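Local coordinates for protein origin of replication complex subunit 1B (Arabidopsis thaliana, PDB 5HH7) that serves as a subunit of the origin recognition complex in DNA replication, and through its BAH-PHD cassette, the part present here, reads the unmodified histone H3 tail, at residues G29-V34 with A133-K138; W154-E159 with Y175-F180; K171-L176 with V210-Y215. All coordinates share one frame; numbering follows the deposited sequence.

Contact 1 (G29-V34 with A133-K138); sequences GDDVYV and AARIDK
D31 and R135 meet through different first torsions. D31 has CG beside its backbone N (chi1 -61°), while R135 has CG anti to the backbone N (chi1 168°). A bend at chi3 places NE of R135 beside D31 OD1. The two side chains lie side by side and point the same way, with carboxylate and guanidinium planes 29° apart. R135 NH2 donates to the syn lone pair of D31 OD2 at 3.2 Å. A second, weak bond runs from R135 NE to D31 OD1 at 3.1 Å, so the salt bridge has two arms of unequal quality. D31 OD1 also bonds to the hydroxyl of Y155 on the next strand.

The backbones pair antiparallel. V32 N donates to A134 O at 2.9 Å, and A134 N returns a bond to V32 O at 2.9 Å. I136 N reaches D30 O at 2.8 Å, and G29 N closes the ladder on I136 O at 2.9 Å. The positive phi of G29 suits glycine at this turn into the strand. On the face of V32 and A134 the contact is apolar. V32 CG2 lies 4.2 Å from I136 CG1, and F26 packs on both residues.

The contact joins strand 31-34 to strand 132-142 in the BAH-domain sheet. The buried carboxylate of D31 is met by a guanidinium and a hydroxyl, which would be expected to favour its charged form.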
loop_
_atom_site.group_PDB
_atom_site.type_symbol
_atom_site.label_atom_id
_atom_site.label_comp_id
_atom_site.label_asym_id
_atom_site.label_seq_id
_atom_site.Cartn_x
_atom_site.Cartn_y
_atom_site.Cartn_z
ATOM N N GLY A 29 -6.457 0.097 14.308
ATOM C CA GLY A 29 -7.018 -0.519 13.121
ATOM C C GLY A 29 -6.608 0.184 11.842
ATOM O O GLY A 29 -6.812 -0.343 10.749
ATOM N N ASP A 30 -6.037 1.379 11.976
ATOM C CA ASP A 30 -5.510 2.099 10.821
ATOM C C ASP A 30 -4.345 1.336 10.202
ATOM O O ASP A 30 -3.633 0.613 10.891
ATOM C CB ASP A 30 -5.029 3.501 11.210
ATOM C CG ASP A 30 -6.167 4.492 11.378
ATOM O OD1 ASP A 30 -7.335 4.117 11.143
ATOM O OD2 ASP A 30 -5.881 5.658 11.730
ATOM N N ASP A 31 -4.158 1.513 8.898
ATOM C CA ASP A 31 -3.003 0.969 8.193
ATOM C C ASP A 31 -2.072 2.119 7.814
ATOM O O ASP A 31 -2.531 3.168 7.354
ATOM C CB ASP A 31 -3.462 0.212 6.947
ATOM C CG ASP A 31 -4.379 -0.954 7.279
ATOM O OD1 ASP A 31 -3.972 -1.820 8.082
ATOM O OD2 ASP A 31 -5.513 -0.993 6.753
ATOM N N VAL A 32 -0.768 1.932 8.011
ATOM C CA VAL A 32 0.205 2.994 7.767
ATOM C C VAL A 32 1.489 2.487 7.117
ATOM O O VAL A 32 1.889 1.339 7.320
ATOM C CB VAL A 32 0.600 3.718 9.082
ATOM C CG1 VAL A 32 -0.535 4.602 9.592
ATOM C CG2 VAL A 32 1.020 2.711 10.143
ATOM N N TYR A 33 2.128 3.354 6.334
ATOM C CA TYR A 33 3.494 3.122 5.882
ATOM C C TYR A 33 4.428 3.460 7.030
ATOM O O TYR A 33 4.205 4.439 7.751
ATOM C CB TYR A 33 3.852 4.030 4.706
ATOM C CG TYR A 33 3.154 3.756 3.392
ATOM C CD1 TYR A 33 3.439 2.616 2.650
ATOM C CD2 TYR A 33 2.251 4.669 2.865
ATOM C CE1 TYR A 33 2.817 2.380 1.430
ATOM C CE2 TYR A 33 1.627 4.445 1.651
ATOM C CZ TYR A 33 1.916 3.302 0.936
ATOM O OH TYR A 33 1.293 3.089 -0.270
ATOM N N VAL A 34 5.481 2.663 7.196
ATOM C CA VAL A 34 6.446 2.900 8.265
ATOM C C VAL A 34 7.893 2.879 7.773
ATOM O O VAL A 34 8.292 2.011 6.989
ATOM C CB VAL A 34 6.291 1.883 9.421
ATOM C CG1 VAL A 34 7.321 2.147 10.516
ATOM C CG2 VAL A 34 4.878 1.936 9.995
ATOM N N ALA A 133 4.819 -1.662 5.980
ATOM C CA ALA A 133 3.420 -1.316 6.192
ATOM C C ALA A 133 2.941 -2.075 7.421
ATOM O O ALA A 133 3.335 -3.222 7.641
ATOM C CB ALA A 133 2.584 -1.682 4.979
ATOM N N ALA A 134 2.103 -1.432 8.227
ATOM C CA ALA A 134 1.621 -2.047 9.456
ATOM C C ALA A 134 0.192 -1.645 9.763
ATOM O O ALA A 134 -0.275 -0.586 9.338
ATOM C CB ALA A 134 2.522 -1.669 10.625
ATOM N N ARG A 135 -0.499 -2.503 10.502
ATOM C CA ARG A 135 -1.776 -2.144 11.090
ATOM C C ARG A 135 -1.524 -1.704 12.525
ATOM O O ARG A 135 -0.731 -2.319 13.243
ATOM C CB ARG A 135 -2.743 -3.329 11.052
ATOM C CG ARG A 135 -3.997 -3.132 11.893
ATOM C CD ARG A 135 -5.149 -3.960 11.355
ATOM N NE ARG A 135 -5.659 -3.410 10.102
ATOM C CZ ARG A 135 -6.488 -4.054 9.287
ATOM N NH1 ARG A 135 -6.898 -5.283 9.586
ATOM N NH2 ARG A 135 -6.901 -3.473 8.167
ATOM N N ILE A 136 -2.182 -0.631 12.941
ATOM C CA ILE A 136 -1.993 -0.128 14.292
ATOM C C ILE A 136 -2.760 -0.974 15.303
ATOM O O ILE A 136 -3.992 -0.993 15.314
ATOM C CB ILE A 136 -2.399 1.347 14.410
ATOM C CG1 ILE A 136 -1.540 2.204 13.474
ATOM C CG2 ILE A 136 -2.247 1.811 15.845
ATOM C CD1 ILE A 136 -1.826 3.693 13.558
ATOM N N ASP A 137 -2.013 -1.677 16.147
ATOM C CA ASP A 137 -2.597 -2.564 17.145
ATOM C C ASP A 137 -2.900 -1.798 18.427
ATOM O O ASP A 137 -3.979 -1.937 19.007
ATOM C CB ASP A 137 -1.642 -3.725 17.430
ATOM C CG ASP A 137 -2.252 -4.778 18.329
ATOM O OD1 ASP A 137 -3.130 -5.528 17.854
ATOM O OD2 ASP A 137 -1.843 -4.862 19.506
ATOM N N LYS A 138 -1.939 -0.992 18.867
ATOM C CA LYS A 138 -2.105 -0.159 20.054
ATOM C C LYS A 138 -1.486 1.213 19.809
ATOM O O LYS A 138 -0.646 1.368 18.926
ATOM C CB LYS A 138 -1.427 -0.802 21.268
ATOM C CG LYS A 138 -1.930 -2.190 21.636
ATOM C CD LYS A 138 -3.334 -2.145 22.210
ATOM C CE LYS A 138 -3.746 -3.512 22.738
ATOM N NZ LYS A 138 -3.577 -4.565 21.696
#

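Contact 2 (W154-E159 with Y175-F180); sequences WYMIPE and YLTNDF
Y155 and L176 face each other as a non-hydrogen-bonded pair of two antiparallel strands in the BAH-domain sheet. L176 comes over one face of the Y155 ring. Its CD1 sits 3.9 Å from the ring centroid, 14° off the normal, a CH-pi contact offset slightly toward the rim. With CG anti to its backbone N (chi1 -174°), L176 can carry CD1 over the ring. The hydroxyl of Y155 bonds to D31 OD1 of strand 31-34, across the intervening strand 132-142.

On the other face, M156 and T177 touch through carbon: M156 CB lies 3.6 Å from T177 CG2. P158 and Y175 meet obliquely, with Y175 CE2 3.9 Å from P158 CA. The Y175 ring also has F224 edge-to-face, and its hydroxyl bonds to N169. At the other end, W154 and D179 cross at about a right angle. D179 CB lies in the indole plane at its edge, 3.9 Å from W154 CD1, and the carboxylate plane is turned 87° from the ring.

The backbone ladder holds these groups in register. M156 and Y175 exchange two bonds, and W154 N donates to D179 O beyond the corner at N178. The carbonyl of W154 takes two donors, T177 N at 2.9 Å and T177 OG1 at 2.8 Å. T177 OG1 in turn accepts from D179 N at 3.0 Å, closing an ST turn.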
loop_
_atom_site.group_PDB
_atom_site.type_symbol
_atom_site.label_atom_id
_atom_site.label_comp_id
_atom_site.label_asym_id
_atom_site.label_seq_id
_atom_site.Cartn_x
_atom_site.Cartn_y
_atom_site.Cartn_z
ATOM N N TRP A 154 2.880 -6.074 11.532
ATOM C CA TRP A 154 3.481 -5.911 10.211
ATOM C C TRP A 154 2.729 -6.611 9.086
ATOM O O TRP A 154 2.306 -7.760 9.224
ATOM C CB TRP A 154 4.931 -6.408 10.217
ATOM C CG TRP A 154 5.829 -5.682 11.171
ATOM C CD1 TRP A 154 6.477 -6.213 12.249
ATOM C CD2 TRP A 154 6.181 -4.293 11.135
ATOM N NE1 TRP A 154 7.214 -5.241 12.886
ATOM C CE2 TRP A 154 7.051 -4.053 12.221
ATOM C CE3 TRP A 154 5.848 -3.230 10.292
ATOM C CZ2 TRP A 154 7.586 -2.794 12.487
ATOM C CZ3 TRP A 154 6.383 -1.979 10.559
ATOM C CH2 TRP A 154 7.243 -1.773 11.645
ATOM N N TYR A 155 2.577 -5.910 7.968
ATOM C CA TYR A 155 2.210 -6.556 6.723
ATOM C C TYR A 155 3.491 -7.101 6.106
ATOM O O TYR A 155 4.600 -6.717 6.501
ATOM C CB TYR A 155 1.534 -5.575 5.758
ATOM C CG TYR A 155 0.111 -5.205 6.132
ATOM C CD1 TYR A 155 -0.949 -6.054 5.828
ATOM C CD2 TYR A 155 -0.175 -4.004 6.772
ATOM C CE1 TYR A 155 -2.252 -5.726 6.160
ATOM C CE2 TYR A 155 -1.481 -3.665 7.111
ATOM C CZ TYR A 155 -2.515 -4.532 6.799
ATOM O OH TYR A 155 -3.814 -4.213 7.123
ATOM N N MET A 156 3.339 -7.998 5.142
ATOM C CA MET A 156 4.481 -8.547 4.425
ATOM C C MET A 156 4.108 -8.769 2.964
ATOM O O MET A 156 3.034 -9.287 2.663
ATOM C CB MET A 156 4.941 -9.859 5.068
ATOM C CG MET A 156 6.057 -10.582 4.308
ATOM S SD MET A 156 6.605 -12.100 5.130
ATOM C CE MET A 156 7.481 -11.428 6.543
ATOM N N ILE A 157 4.990 -8.367 2.055
ATOM C CA ILE A 157 4.765 -8.610 0.637
ATOM C C ILE A 157 5.083 -10.073 0.329
ATOM O O ILE A 157 5.914 -10.683 1.003
ATOM C CB ILE A 157 5.603 -7.661 -0.251
ATOM C CG1 ILE A 157 7.098 -7.892 -0.035
ATOM C CG2 ILE A 157 5.235 -6.208 0.034
ATOM C CD1 ILE A 157 7.979 -7.045 -0.941
ATOM N N PRO A 158 4.397 -10.650 -0.672
ATOM C CA PRO A 158 4.561 -12.072 -0.999
ATOM C C PRO A 158 6.011 -12.478 -1.262
ATOM O O PRO A 158 6.399 -13.577 -0.874
ATOM C CB PRO A 158 3.713 -12.233 -2.268
ATOM C CG PRO A 158 2.638 -11.216 -2.112
ATOM C CD PRO A 158 3.318 -10.029 -1.461
ATOM N N GLU A 159 6.793 -11.603 -1.892
ATOM C CA GLU A 159 8.191 -11.907 -2.198
ATOM C C GLU A 159 9.006 -12.213 -0.945
ATOM O O GLU A 159 9.990 -12.950 -1.001
ATOM C CB GLU A 159 8.852 -10.746 -2.947
ATOM C CG GLU A 159 8.569 -10.703 -4.437
ATOM C CD GLU A 159 7.279 -9.979 -4.768
ATOM O OE1 GLU A 159 6.563 -9.566 -3.825
ATOM O OE2 GLU A 159 6.984 -9.826 -5.974
ATOM N N TYR A 175 0.116 -9.658 2.944
ATOM C CA TYR A 175 -0.317 -10.568 3.998
ATOM C C TYR A 175 -0.145 -9.869 5.336
ATOM O O TYR A 175 0.836 -9.156 5.540
ATOM C CB TYR A 175 0.542 -11.830 4.008
ATOM C CG TYR A 175 0.509 -12.626 2.730
ATOM C CD1 TYR A 175 -0.691 -12.890 2.080
ATOM C CD2 TYR A 175 1.681 -13.121 2.173
ATOM C CE1 TYR A 175 -0.720 -13.626 0.904
ATOM C CE2 TYR A 175 1.663 -13.856 1.001
ATOM C CZ TYR A 175 0.461 -14.106 0.372
ATOM O OH TYR A 175 0.448 -14.841 -0.792
ATOM N N LEU A 176 -1.092 -10.072 6.249
ATOM C CA LEU A 176 -0.957 -9.546 7.603
ATOM C C LEU A 176 -0.293 -10.589 8.495
ATOM O O LEU A 176 -0.866 -11.640 8.765
ATOM C CB LEU A 176 -2.321 -9.155 8.173
ATOM C CG LEU A 176 -2.265 -8.463 9.540
ATOM C CD1 LEU A 176 -1.332 -7.263 9.482
ATOM C CD2 LEU A 176 -3.660 -8.042 9.992
ATOM N N THR A 177 0.923 -10.307 8.949
ATOM C CA THR A 177 1.659 -11.293 9.729
ATOM C C THR A 177 1.228 -11.291 11.186
ATOM O O THR A 177 0.428 -10.454 11.614
ATOM C CB THR A 177 3.173 -11.034 9.685
ATOM O OG1 THR A 177 3.486 -9.900 10.506
ATOM C CG2 THR A 177 3.629 -10.776 8.263
ATOM N N ASN A 178 1.770 -12.239 11.944
ATOM C CA ASN A 178 1.630 -12.242 13.388
ATOM C C ASN A 178 2.911 -11.743 14.048
ATOM O O ASN A 178 3.219 -12.102 15.183
ATOM C CB ASN A 178 1.260 -13.639 13.886
ATOM C CG ASN A 178 -0.096 -14.091 13.379
ATOM O OD1 ASN A 178 -1.027 -13.290 13.269
ATOM N ND2 ASN A 178 -0.215 -15.377 13.060
ATOM N N ASP A 179 3.657 -10.923 13.312
ATOM C CA ASP A 179 4.827 -10.237 13.849
ATOM C C ASP A 179 4.408 -8.864 14.364
ATOM O O ASP A 179 3.739 -8.112 13.653
ATOM C CB ASP A 179 5.895 -10.061 12.766
ATOM C CG ASP A 179 6.640 -11.349 12.455
ATOM O OD1 ASP A 179 6.211 -12.426 12.927
ATOM O OD2 ASP A 179 7.657 -11.279 11.731
ATOM N N PHE A 180 4.806 -8.541 15.591
ATOM C CA PHE A 180 4.491 -7.247 16.195
ATOM C C PHE A 180 5.756 -6.545 16.679
ATOM O O PHE A 180 6.747 -7.197 17.007
ATOM C CB PHE A 180 3.552 -7.414 17.390
ATOM C CG PHE A 180 2.202 -7.978 17.046
ATOM C CD1 PHE A 180 2.032 -9.342 16.855
ATOM C CD2 PHE A 180 1.097 -7.150 16.955
ATOM C CE1 PHE A 180 0.789 -9.863 16.557
ATOM C CE2 PHE A 180 -0.151 -7.667 16.659
ATOM C CZ PHE A 180 -0.305 -9.026 16.461
#

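Contact 3 (K171-L176 with V210-Y215); sequences KRELYL and VFLCEY
L174 pushes its CD1 against the base of the F211 side chain, 3.7 Å from F211 CB. The two side chains cross obliquely. F211 fills the space between this leucine and helix 122-127, where L126 and L127 touch it. The carbonyl O of R172 lies in the plane of the F211 ring, at its edge. L212 and E173 lie side by side and point the same way. L212 CD2 lies along the glutamate, 4.0 Å from E173 CG and 3.9 Å from the carboxylate carbon CD. E173 OE2 reaches the edge of the Y215 ring, while E173 OE1 bonds to N169.

In the BAH-domain sheet, the lead-in to strand 175-184 runs beside strand 210-218, its parallel neighbour, with one backbone bridge at E173 and L212. L212 N donates to R172 O. L174 N meets L212 O at 2.7 Å. Further on, L176 N donates to Y215 O at 3.0 Å. A water bridges the segments, donating to E173 OE2 and L174 O and accepting from E214 N at 2.9 Å. C213 SG, anti to the backbone N (chi1 -176°), lies by L176, 4.0 Å from L176 CB, and C213 also touches Y155.

R172 is extended from CG to NE. Its NH2 donates to V210 O at 2.8 Å, while NH1 forms salt bridges with E66 and D208.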
loop_
_atom_site.group_PDB
_atom_site.type_symbol
_atom_site.label_atom_id
_atom_site.label_comp_id
_atom_site.label_asym_id
_atom_site.label_seq_id
_atom_site.Cartn_x
_atom_site.Cartn_y
_atom_site.Cartn_z
ATOM N N LYS A 171 -0.654 -7.980 -7.647
ATOM C CA LYS A 171 0.519 -7.135 -7.433
ATOM C C LYS A 171 0.395 -6.221 -6.214
ATOM O O LYS A 171 1.394 -5.886 -5.578
ATOM C CB LYS A 171 0.839 -6.321 -8.691
ATOM C CG LYS A 171 1.411 -7.158 -9.826
ATOM C CD LYS A 171 2.753 -7.758 -9.431
ATOM C CE LYS A 171 3.348 -8.577 -10.568
ATOM N NZ LYS A 171 4.739 -9.014 -10.269
ATOM N N ARG A 172 -0.831 -5.826 -5.883
ATOM C CA ARG A 172 -1.053 -4.968 -4.722
ATOM C C ARG A 172 -1.439 -5.753 -3.468
ATOM O O ARG A 172 -1.997 -5.189 -2.521
ATOM C CB ARG A 172 -2.113 -3.905 -5.032
ATOM C CG ARG A 172 -1.628 -2.818 -5.982
ATOM C CD ARG A 172 -2.736 -1.829 -6.319
ATOM N NE ARG A 172 -2.213 -0.638 -6.982
ATOM C CZ ARG A 172 -1.728 0.422 -6.341
ATOM N NH1 ARG A 172 -1.276 1.465 -7.027
ATOM N NH2 ARG A 172 -1.698 0.441 -5.014
ATOM N N GLU A 173 -1.131 -7.048 -3.452
ATOM C CA GLU A 173 -1.541 -7.902 -2.337
ATOM C C GLU A 173 -0.519 -7.957 -1.203
ATOM O O GLU A 173 0.681 -8.083 -1.439
ATOM C CB GLU A 173 -1.875 -9.321 -2.817
ATOM C CG GLU A 173 -2.421 -10.221 -1.706
ATOM C CD GLU A 173 -2.961 -11.541 -2.221
ATOM O OE1 GLU A 173 -2.733 -11.861 -3.408
ATOM O OE2 GLU A 173 -3.629 -12.254 -1.439
ATOM N N LEU A 174 -1.016 -7.853 0.029
ATOM C CA LEU A 174 -0.193 -7.976 1.226
ATOM C C LEU A 174 -0.743 -9.094 2.100
ATOM O O LEU A 174 -1.927 -9.427 2.016
ATOM C CB LEU A 174 -0.232 -6.675 2.030
ATOM C CG LEU A 174 0.172 -5.392 1.302
ATOM C CD1 LEU A 174 -0.084 -4.178 2.182
ATOM C CD2 LEU A 174 1.637 -5.465 0.876
ATOM N N TYR A 175 0.116 -9.658 2.944
ATOM C CA TYR A 175 -0.317 -10.568 3.998
ATOM C C TYR A 175 -0.145 -9.869 5.336
ATOM O O TYR A 175 0.836 -9.156 5.540
ATOM C CB TYR A 175 0.542 -11.830 4.008
ATOM C CG TYR A 175 0.509 -12.626 2.730
ATOM C CD1 TYR A 175 -0.691 -12.890 2.080
ATOM C CD2 TYR A 175 1.681 -13.121 2.173
ATOM C CE1 TYR A 175 -0.720 -13.626 0.904
ATOM C CE2 TYR A 175 1.663 -13.856 1.001
ATOM C CZ TYR A 175 0.461 -14.106 0.372
ATOM O OH TYR A 175 0.448 -14.841 -0.792
ATOM N N LEU A 176 -1.092 -10.072 6.249
ATOM C CA LEU A 176 -0.957 -9.546 7.603
ATOM C C LEU A 176 -0.293 -10.589 8.495
ATOM O O LEU A 176 -0.866 -11.640 8.765
ATOM C CB LEU A 176 -2.321 -9.155 8.173
ATOM C CG LEU A 176 -2.265 -8.463 9.540
ATOM C CD1 LEU A 176 -1.332 -7.263 9.482
ATOM C CD2 LEU A 176 -3.660 -8.042 9.992
ATOM N N VAL A 210 -3.646 1.980 -2.249
ATOM C CA VAL A 210 -4.660 0.966 -1.991
ATOM C C VAL A 210 -4.078 -0.432 -2.163
ATOM O O VAL A 210 -3.475 -0.742 -3.192
ATOM C CB VAL A 210 -5.868 1.142 -2.933
ATOM C CG1 VAL A 210 -6.854 -0.015 -2.774
ATOM C CG2 VAL A 210 -6.551 2.479 -2.670
ATOM N N PHE A 211 -4.263 -1.274 -1.154
ATOM C CA PHE A 211 -3.740 -2.633 -1.200
ATOM C C PHE A 211 -4.811 -3.654 -0.854
ATOM O O PHE A 211 -5.837 -3.323 -0.262
ATOM C CB PHE A 211 -2.552 -2.784 -0.246
ATOM C CG PHE A 211 -1.450 -1.808 -0.511
ATOM C CD1 PHE A 211 -0.475 -2.088 -1.456
ATOM C CD2 PHE A 211 -1.403 -0.598 0.161
ATOM C CE1 PHE A 211 0.537 -1.178 -1.715
ATOM C CE2 PHE A 211 -0.394 0.316 -0.093
ATOM C CZ PHE A 211 0.575 0.025 -1.033
ATOM N N LEU A 212 -4.556 -4.897 -1.238
ATOM C CA LEU A 212 -5.442 -6.008 -0.935
ATOM C C LEU A 212 -4.835 -6.850 0.176
ATOM O O LEU A 212 -3.648 -7.167 0.137
ATOM C CB LEU A 212 -5.613 -6.886 -2.175
ATOM C CG LEU A 212 -6.183 -8.289 -1.926
ATOM C CD1 LEU A 212 -7.650 -8.208 -1.560
ATOM C CD2 LEU A 212 -5.972 -9.200 -3.142
ATOM N N CYS A 213 -5.643 -7.201 1.172
ATOM C CA CYS A 213 -5.232 -8.212 2.143
ATOM C C CYS A 213 -6.380 -9.145 2.476
ATOM O O CYS A 213 -7.397 -8.721 3.031
ATOM C CB CYS A 213 -4.694 -7.587 3.428
ATOM S SG CYS A 213 -4.074 -8.819 4.608
ATOM N N GLU A 214 -6.211 -10.416 2.128
ATOM C CA GLU A 214 -7.204 -11.434 2.429
ATOM C C GLU A 214 -6.746 -12.336 3.570
ATOM O O GLU A 214 -7.567 -12.839 4.337
ATOM C CB GLU A 214 -7.488 -12.281 1.186
ATOM C CG GLU A 214 -8.500 -13.403 1.413
ATOM C CD GLU A 214 -9.050 -13.969 0.115
ATOM O OE1 GLU A 214 -8.473 -13.679 -0.953
ATOM O OE2 GLU A 214 -10.067 -14.696 0.165
ATOM N N TYR A 215 -5.436 -12.534 3.684
ATOM C CA TYR A 215 -4.907 -13.544 4.599
ATOM C C TYR A 215 -4.007 -13.022 5.702
ATOM O O TYR A 215 -3.232 -12.081 5.518
ATOM C CB TYR A 215 -4.126 -14.618 3.837
ATOM C CG TYR A 215 -4.934 -15.327 2.786
ATOM C CD1 TYR A 215 -5.770 -16.387 3.118
ATOM C CD2 TYR A 215 -4.868 -14.930 1.457
ATOM C CE1 TYR A 215 -6.512 -17.037 2.150
ATOM C CE2 TYR A 215 -5.604 -15.568 0.486
ATOM C CZ TYR A 215 -6.421 -16.621 0.834
ATOM O OH TYR A 215 -7.154 -17.254 -0.142
HETATM O O HOH W 1 -3.699 -11.387 1.176
#

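How the contacts relate
All three contacts belong to one mixed sheet of the BAH domain. Along the chain, contact 1 is complete before contact 2 starts. Contact 3 then reuses the second strand of contact 2. Strands 132-142 and 148-156 are neighbours, so contacts 1 and 2 adjoin, their centres about 11 Å apart. Contacts 2 and 3 share Y175 and L176 on strand 175-184, with centres about 9 Å apart. Contacts 1 and 3 are about 13 Å apart and meet where Y33 touches F211. Y155 reaches residues of all three. Contact 3 lies nearest the PHD finger: R172 is about 12 Å from a bound zinc ion, side chain to metal, and V210 packs on the bound peptide.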